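PDB 3G0O: 3-hydroxyisobutyrate dehydrogenase from Salmonella typhimurium, which probably oxidises L-threonate to 2-dehydro-L-erythronate, using NAD(+) in preference to NADP(+) as the hydride acceptor. Local coordinates for residues A36-Q41 and A54-R59; M140-S145 and S163-I168. One frame throughout, in Å; residues are numbered along the deposited sequence.

Contact 1: A36-Q41 and A54-R59; sequences ADLNPQ and AAASAR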
ATOM      1  N   ALA A  36     -24.710   3.053  22.021  1.00 21.85           N
ATOM      2  CA  ALA A  36     -24.501   4.247  22.829  1.00 22.42           C
ATOM      3  C   ALA A  36     -23.572   5.210  22.103  1.00 24.40           C
ATOM      4  O   ALA A  36     -22.454   4.845  21.740  1.00 22.89           O
ATOM      5  CB  ALA A  36     -23.908   3.877  24.178  1.00 22.18           C
ATOM      6  N   ASP A  37     -24.043   6.434  21.889  1.00 24.52           N
ATOM      7  CA  ASP A  37     -23.251   7.457  21.213  1.00 26.32           C
ATOM      8  C   ASP A  37     -23.907   8.816  21.432  1.00 27.72           C
ATOM      9  O   ASP A  37     -25.135   8.913  21.534  1.00 27.20           O
ATOM     10  CB  ASP A  37     -23.173   7.176  19.711  1.00 26.64           C
ATOM     11  CG  ASP A  37     -22.056   7.958  19.030  1.00 28.92           C
ATOM     12  OD1 ASP A  37     -20.886   7.525  19.122  1.00 28.14           O
ATOM     13  OD2 ASP A  37     -22.344   9.010  18.417  1.00 29.24           O
ATOM     14  N   LEU A  38     -23.090   9.862  21.500  1.00 29.08           N
ATOM     15  CA  LEU A  38     -23.608  11.209  21.704  1.00 30.62           C
ATOM     16  C   LEU A  38     -24.326  11.733  20.469  1.00 30.37           C
ATOM     17  O   LEU A  38     -24.988  12.765  20.525  1.00 33.32           O
ATOM     18  CB  LEU A  38     -22.476  12.162  22.098  1.00 30.38           C
ATOM     19  CG  LEU A  38     -21.880  11.910  23.486  1.00 31.57           C
ATOM     20  CD1 LEU A  38     -20.741  12.883  23.742  1.00 31.92           C
ATOM     21  CD2 LEU A  38     -22.966  12.061  24.543  1.00 31.41           C
ATOM     22  N   ASN A  39     -24.201  11.021  19.354  1.00 30.79           N
ATOM     23  CA  ASN A  39     -24.869  11.431  18.127  1.00 30.34           C
ATOM     24  C   ASN A  39     -26.281  10.855  18.076  1.00 30.58           C
ATOM     25  O   ASN A  39     -26.474   9.677  17.776  1.00 29.56           O
ATOM     26  CB  ASN A  39     -24.076  10.973  16.905  1.00 32.36           C
ATOM     27  CG  ASN A  39     -24.819  11.217  15.611  1.00 34.59           C
ATOM     28  OD1 ASN A  39     -25.483  12.239  15.447  1.00 35.57           O
ATOM     29  ND2 ASN A  39     -24.707  10.280  14.679  1.00 37.68           N
ATOM     30  N   PRO A  40     -27.293  11.692  18.361  1.00 30.65           N
ATOM     31  CA  PRO A  40     -28.701  11.280  18.359  1.00 29.93           C
ATOM     32  C   PRO A  40     -29.183  10.687  17.039  1.00 29.93           C
ATOM     33  O   PRO A  40     -30.139   9.916  17.021  1.00 30.09           O
ATOM     34  CB  PRO A  40     -29.437  12.569  18.720  1.00 30.20           C
ATOM     35  CG  PRO A  40     -28.554  13.627  18.132  1.00 31.41           C
ATOM     36  CD  PRO A  40     -27.178  13.152  18.534  1.00 30.75           C
ATOM     37  N   GLN A  41     -28.526  11.037  15.941  1.00 30.09           N
ATOM     38  CA  GLN A  41     -28.928  10.523  14.643  1.00 30.20           C
ATOM     39  C   GLN A  41     -28.441   9.086  14.460  1.00 29.13           C
ATOM     40  O   GLN A  41     -29.120   8.269  13.839  1.00 28.97           O
ATOM     41  CB  GLN A  41     -28.392  11.436  13.541  1.00 32.02           C
ATOM     42  CG  GLN A  41     -29.085  11.243  12.196  1.00 34.56           C
ATOM     43  CD  GLN A  41     -30.610  11.349  12.278  1.00 37.31           C
ATOM     44  OE1 GLN A  41     -31.326  10.776  11.453  1.00 37.77           O
ATOM     45  NE2 GLN A  41     -31.110  12.088  13.264  1.00 38.75           N
ATOM     46  N   ALA A  54     -30.926   2.573  22.393  1.00 23.53           N
ATOM     47  CA  ALA A  54     -29.839   3.430  21.936  1.00 25.32           C
ATOM     48  C   ALA A  54     -29.937   4.744  22.689  1.00 26.33           C
ATOM     49  O   ALA A  54     -30.971   5.410  22.655  1.00 28.23           O
ATOM     50  CB  ALA A  54     -29.955   3.670  20.437  1.00 24.15           C
ATOM     51  N   ALA A  55     -28.864   5.114  23.379  1.00 26.14           N
ATOM     52  CA  ALA A  55     -28.858   6.350  24.147  1.00 27.02           C
ATOM     53  C   ALA A  55     -27.493   7.023  24.102  1.00 27.38           C
ATOM     54  O   ALA A  55     -26.565   6.530  23.457  1.00 26.53           O
ATOM     55  CB  ALA A  55     -29.250   6.062  25.593  1.00 26.07           C
ATOM     56  N   ALA A  56     -27.378   8.147  24.801  1.00 27.68           N
ATOM     57  CA  ALA A  56     -26.130   8.896  24.849  1.00 28.42           C
ATOM     58  C   ALA A  56     -25.050   8.101  25.576  1.00 29.22           C
ATOM     59  O   ALA A  56     -23.868   8.227  25.267  1.00 28.66           O
ATOM     60  CB  ALA A  56     -26.348  10.239  25.537  1.00 29.18           C
ATOM     61  N   SER A  57     -25.452   7.297  26.556  1.00 29.44           N
ATOM     62  CA  SER A  57     -24.488   6.479  27.284  1.00 29.37           C
ATOM     63  C   SER A  57     -25.011   5.058  27.406  1.00 28.81           C
ATOM     64  O   SER A  57     -26.170   4.788  27.094  1.00 28.84           O
ATOM     65  CB  SER A  57     -24.223   7.043  28.675  1.00 30.22           C
ATOM     66  OG  SER A  57     -25.223   6.634  29.584  1.00 31.68           O
ATOM     67  N   ALA A  58     -24.154   4.158  27.868  1.00 27.77           N
ATOM     68  CA  ALA A  58     -24.516   2.758  28.013  1.00 27.19           C
ATOM     69  C   ALA A  58     -25.008   2.405  29.416  1.00 27.76           C
ATOM     70  O   ALA A  58     -25.271   1.235  29.700  1.00 27.66           O
ATOM     71  CB  ALA A  58     -23.321   1.884  27.641  1.00 26.26           C
ATOM     72  N   ARG A  59     -25.138   3.405  30.287  1.00 28.17           N
ATOM     73  CA  ARG A  59     -25.595   3.159  31.656  1.00 30.84           C
ATOM     74  C   ARG A  59     -26.977   2.503  31.692  1.00 31.27           C
ATOM     75  O   ARG A  59     -27.269   1.725  32.594  1.00 31.71           O
ATOM     76  CB  ARG A  59     -25.631   4.468  32.467  1.00 32.08           C
ATOM     77  CG  ARG A  59     -24.308   5.224  32.489  1.00 35.76           C
ATOM     78  CD  ARG A  59     -24.327   6.446  33.410  1.00 37.32           C
ATOM     79  NE  ARG A  59     -23.353   7.430  32.948  1.00 39.95           N
ATOM     80  CZ  ARG A  59     -23.562   8.257  31.928  1.00 40.75           C
ATOM     81  NH1 ARG A  59     -24.719   8.226  31.285  1.00 43.04           N
ATOM     82  NH2 ARG A  59     -22.610   9.084  31.517  1.00 41.15           N
TER

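Contact 2: M140-S145 and S163-I168; sequences MTVMAS and SNVYRI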
HETATM    1  N   MSE A 140     -14.577  -7.152   9.620  1.00 20.01           N
HETATM    2  CA  MSE A 140     -13.458  -6.491  10.276  1.00 19.74           C
HETATM    3  C   MSE A 140     -12.282  -7.443  10.451  1.00 19.89           C
HETATM    4  O   MSE A 140     -12.432  -8.664  10.380  1.00 18.17           O
HETATM    5  CB  MSE A 140     -13.847  -6.003  11.674  1.00 20.96           C
HETATM    6  CG  MSE A 140     -14.871  -4.893  11.750  1.00 23.55           C
HETATM    7 SE   MSE A 140     -15.013  -4.320  13.606  1.00 31.67          SE
HETATM    8  CE  MSE A 140     -15.912  -2.621  13.350  1.00 29.41           C
ATOM      9  N   THR A 141     -11.106  -6.865  10.673  1.00 16.88           N
ATOM     10  CA  THR A 141      -9.915  -7.648  10.957  1.00 16.47           C
ATOM     11  C   THR A 141      -9.647  -7.304  12.413  1.00 17.11           C
ATOM     12  O   THR A 141      -9.599  -6.130  12.781  1.00 17.32           O
ATOM     13  CB  THR A 141      -8.715  -7.236  10.095  1.00 14.90           C
ATOM     14  OG1 THR A 141      -8.855  -7.808   8.789  1.00 17.30           O
ATOM     15  CG2 THR A 141      -7.417  -7.737  10.715  1.00 17.49           C
ATOM     16  N   VAL A 142      -9.502  -8.324  13.250  1.00 15.59           N
ATOM     17  CA  VAL A 142      -9.263  -8.088  14.663  1.00 15.75           C
ATOM     18  C   VAL A 142      -7.912  -8.640  15.089  1.00 17.84           C
ATOM     19  O   VAL A 142      -7.561  -9.769  14.758  1.00 19.62           O
ATOM     20  CB  VAL A 142     -10.359  -8.748  15.533  1.00 16.46           C
ATOM     21  CG1 VAL A 142     -10.213  -8.310  16.985  1.00 14.54           C
ATOM     22  CG2 VAL A 142     -11.738  -8.385  14.994  1.00 17.58           C
HETATM   23  N   MSE A 143      -7.147  -7.817  15.799  1.00 17.22           N
HETATM   24  CA  MSE A 143      -5.851  -8.226  16.320  1.00 18.57           C
HETATM   25  C   MSE A 143      -6.068  -8.240  17.828  1.00 16.64           C
HETATM   26  O   MSE A 143      -5.909  -7.229  18.516  1.00 16.85           O
HETATM   27  CB  MSE A 143      -4.752  -7.242  15.891  1.00 20.92           C
HETATM   28  CG  MSE A 143      -5.130  -5.773  15.911  1.00 26.15           C
HETATM   29 SE   MSE A 143      -4.361  -4.815  14.381  1.00 32.82          SE
HETATM   30  CE  MSE A 143      -5.975  -4.670  13.329  1.00 30.99           C
ATOM     31  N   ALA A 144      -6.445  -9.408  18.335  1.00 17.40           N
ATOM     32  CA  ALA A 144      -6.775  -9.552  19.742  1.00 17.18           C
ATOM     33  C   ALA A 144      -5.895 -10.445  20.590  1.00 17.13           C
ATOM     34  O   ALA A 144      -5.280 -11.394  20.108  1.00 17.62           O
ATOM     35  CB  ALA A 144      -8.226 -10.019  19.862  1.00 17.79           C
ATOM     36  N   SER A 145      -5.857 -10.121  21.877  1.00 18.10           N
ATOM     37  CA  SER A 145      -5.107 -10.896  22.850  1.00 19.40           C
ATOM     38  C   SER A 145      -5.913 -10.854  24.147  1.00 19.79           C
ATOM     39  O   SER A 145      -6.519  -9.834  24.481  1.00 19.42           O
ATOM     40  CB  SER A 145      -3.705 -10.309  23.062  1.00 18.25           C
ATOM     41  OG  SER A 145      -3.758  -9.017  23.635  1.00 18.68           O
ATOM     42  N   SER A 163     -14.307 -10.997  10.051  1.00 20.48           N
ATOM     43  CA  SER A 163     -14.098 -12.065   9.080  1.00 21.75           C
ATOM     44  C   SER A 163     -12.694 -12.647   9.277  1.00 21.75           C
ATOM     45  O   SER A 163     -12.398 -13.751   8.825  1.00 23.66           O
ATOM     46  CB  SER A 163     -14.267 -11.541   7.649  1.00 22.15           C
ATOM     47  OG  SER A 163     -13.397 -10.461   7.382  1.00 24.99           O
ATOM     48  N   ASN A 164     -11.835 -11.891   9.956  1.00 21.74           N
ATOM     49  CA  ASN A 164     -10.473 -12.336  10.243  1.00 20.87           C
ATOM     50  C   ASN A 164     -10.062 -11.924  11.649  1.00 20.91           C
ATOM     51  O   ASN A 164      -9.861 -10.740  11.930  1.00 19.97           O
ATOM     52  CB  ASN A 164      -9.475 -11.753   9.240  1.00 22.33           C
ATOM     53  CG  ASN A 164      -9.670 -12.295   7.837  1.00 23.77           C
ATOM     54  OD1 ASN A 164     -10.210 -11.616   6.970  1.00 25.60           O
ATOM     55  ND2 ASN A 164      -9.237 -13.530   7.613  1.00 24.17           N
ATOM     56  N   VAL A 165      -9.949 -12.909  12.532  1.00 19.56           N
ATOM     57  CA  VAL A 165      -9.554 -12.661  13.907  1.00 19.61           C
ATOM     58  C   VAL A 165      -8.211 -13.313  14.166  1.00 19.59           C
ATOM     59  O   VAL A 165      -8.055 -14.516  13.989  1.00 21.00           O
ATOM     60  CB  VAL A 165     -10.588 -13.234  14.895  1.00 17.95           C
ATOM     61  CG1 VAL A 165     -10.130 -12.996  16.332  1.00 17.88           C
ATOM     62  CG2 VAL A 165     -11.946 -12.578  14.653  1.00 17.31           C
ATOM     63  N   TYR A 166      -7.238 -12.504  14.569  1.00 18.87           N
ATOM     64  CA  TYR A 166      -5.901 -12.998  14.860  1.00 19.67           C
ATOM     65  C   TYR A 166      -5.667 -12.960  16.364  1.00 20.09           C
ATOM     66  O   TYR A 166      -5.644 -11.890  16.969  1.00 19.78           O
ATOM     67  CB  TYR A 166      -4.858 -12.135  14.135  1.00 17.48           C
ATOM     68  CG  TYR A 166      -5.007 -12.179  12.633  1.00 18.08           C
ATOM     69  CD1 TYR A 166      -4.524 -13.259  11.894  1.00 19.17           C
ATOM     70  CD2 TYR A 166      -5.703 -11.180  11.954  1.00 17.44           C
ATOM     71  CE1 TYR A 166      -4.736 -13.346  10.521  1.00 19.71           C
ATOM     72  CE2 TYR A 166      -5.923 -11.260  10.578  1.00 21.29           C
ATOM     73  CZ  TYR A 166      -5.439 -12.345   9.872  1.00 21.64           C
ATOM     74  OH  TYR A 166      -5.678 -12.442   8.523  1.00 21.96           O
ATOM     75  N   ARG A 167      -5.520 -14.137  16.965  1.00 20.69           N
ATOM     76  CA  ARG A 167      -5.277 -14.246  18.400  1.00 21.59           C
ATOM     77  C   ARG A 167      -3.772 -14.151  18.586  1.00 21.44           C
ATOM     78  O   ARG A 167      -3.039 -15.120  18.358  1.00 20.62           O
ATOM     79  CB  ARG A 167      -5.809 -15.584  18.932  1.00 24.09           C
ATOM     80  CG  ARG A 167      -7.310 -15.748  18.724  1.00 28.03           C
ATOM     81  CD  ARG A 167      -7.847 -17.101  19.194  1.00 30.57           C
ATOM     82  NE  ARG A 167      -7.673 -17.321  20.630  1.00 30.81           N
ATOM     83  CZ  ARG A 167      -8.437 -18.134  21.357  1.00 31.36           C
ATOM     84  NH1 ARG A 167      -9.429 -18.800  20.782  1.00 31.88           N
ATOM     85  NH2 ARG A 167      -8.206 -18.285  22.657  1.00 27.82           N
ATOM     86  N   ILE A 168      -3.326 -12.964  18.985  1.00 19.65           N
ATOM     87  CA  ILE A 168      -1.910 -12.673  19.173  1.00 20.06           C
ATOM     88  C   ILE A 168      -1.318 -13.356  20.400  1.00 20.64           C
ATOM     89  O   ILE A 168      -0.255 -13.971  20.323  1.00 20.29           O
ATOM     90  CB  ILE A 168      -1.684 -11.148  19.281  1.00 19.88           C
ATOM     91  CG1 ILE A 168      -2.449 -10.429  18.163  1.00 19.01           C
ATOM     92  CG2 ILE A 168      -0.195 -10.833  19.201  1.00 18.11           C
ATOM     93  CD1 ILE A 168      -2.094 -10.881  16.759  1.00 17.91           C
TER
HETATM   94  O   HOH W   1     -11.015  -8.529   7.343  1.00 24.40           O

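Contact 1: A36-Q41 and A54-R59
Leu38 holds its CG anti to the carbonyl carbon, beside its own backbone N (chi1 -69°), and although its CB bond leads away from Ala56, the CD2 branch comes back to touch Ala56 CB at 4.0 Å. That methyl group also rests near Ala56 O. Further along, Ala36 CB sits over the Ser57-Ala58 peptide, 3.6 Å from Ser57 C, and meets Ala58 CB at 4.0 Å. Between these two apolar touches the backbones join: Asp37 N donates to Ala55 O over 3.0 Å, and the same oxygen receives a CA-H...O contact from Ala36. A second such contact runs the other way, from Ala56 CA to Asp37 O. Ala36 and Ala55 thus form a parallel bridge just where both strands finish, closing the right-handed beta-alpha-beta crossover of a Rossmann fold, with helix 40-48 as its connection. The carboxylate of Asp37 turns back on its own loop: OD2 accepts from Asn39 N at 2.9 Å, an Asx turn in which the donor lies on the anti side, 34° out of the carboxylate plane. OD1 takes the backbone N of Leu15, in what is probably the glycine-rich dinucleotide loop, so both oxygens are gripped by peptide N-H groups. An acid at the end of the second strand commonly meets the adenosine ribose in NAD-dependent Rossmann enzymes, and Asp37 is consistent with that place. Asn39, the donor of that turn, is itself the N-cap of helix 40-48, its OD1 accepting a weak bond from Gln41 N.

Contact 2: M140-S145 and S163-I168
Residues 140-145 and 164-168 run parallel, their axes 4.6 Å apart at the closest and 26° from exact alignment; Val142 bonds through N to Asn164 O and through O to Tyr166 N, Ala144 through N to Tyr166 O and through O to Ile168 N. Where the pairing begins, Met140 O takes two donors, Ser163 N at 3.0 Å and, more weakly, Asn164 N at 3.3 Å. Thr141, Asn164 and Tyr166 share one face of the sheet. With CG2 anti to its backbone N, Thr141 brings that methyl to the edge of the Tyr166 ring, in its plane and 3.8 Å from CE2. Its OG1 accepts from a water at 2.7 Å and is also bonded to the backbone O of His216 of the second subunit. The same water donates to Asn164 OD1 at 3.2 Å and is bonded to Ser163 OG, tying the start of both segments together. On the reverse face Val142 CG2 meets Val165 CG2 at 4.2 Å. At the far end of the ladder Ile168 lays CG1 against Ala144 O at 3.6 Å. Selenomethionine Met143 starts on the face of Tyr166, but its end leaves the partner strand and lies close to Lys179, the predicted active-site residue. The two strands and helix 148-161, which connects them, form a beta-alpha-beta unit, and Arg167 is held to that helix by a salt bridge with Glu148. Strand 122-129 runs antiparallel on the other side of 140-145, helix 174-202 packs on Met143 and Ile168 through Val178, and His216 of the second subunit packs on Asn164 and Tyr166.

Both contacts close a beta-alpha-beta unit in the same mixed sheet, and each involves an outermost strand of this chain: 53-55 in contact 1, 162-169 in contact 2. Their centres lie 27 Å apart and they do not touch. Contact 1 is brief and nearer the surface, one backbone bond flanked by small alanine touches, with its polar side chains used on turns, a helix start and the probable glycine-rich loop. Contact 2 is a full parallel ladder, its 140-145 strand buried and its partner more exposed, and it meets the second subunit, which contact 1 does not. Contact 1 lies by the presumed dinucleotide site, contact 2 near the predicted active-site lysine and the interface with the second subunit.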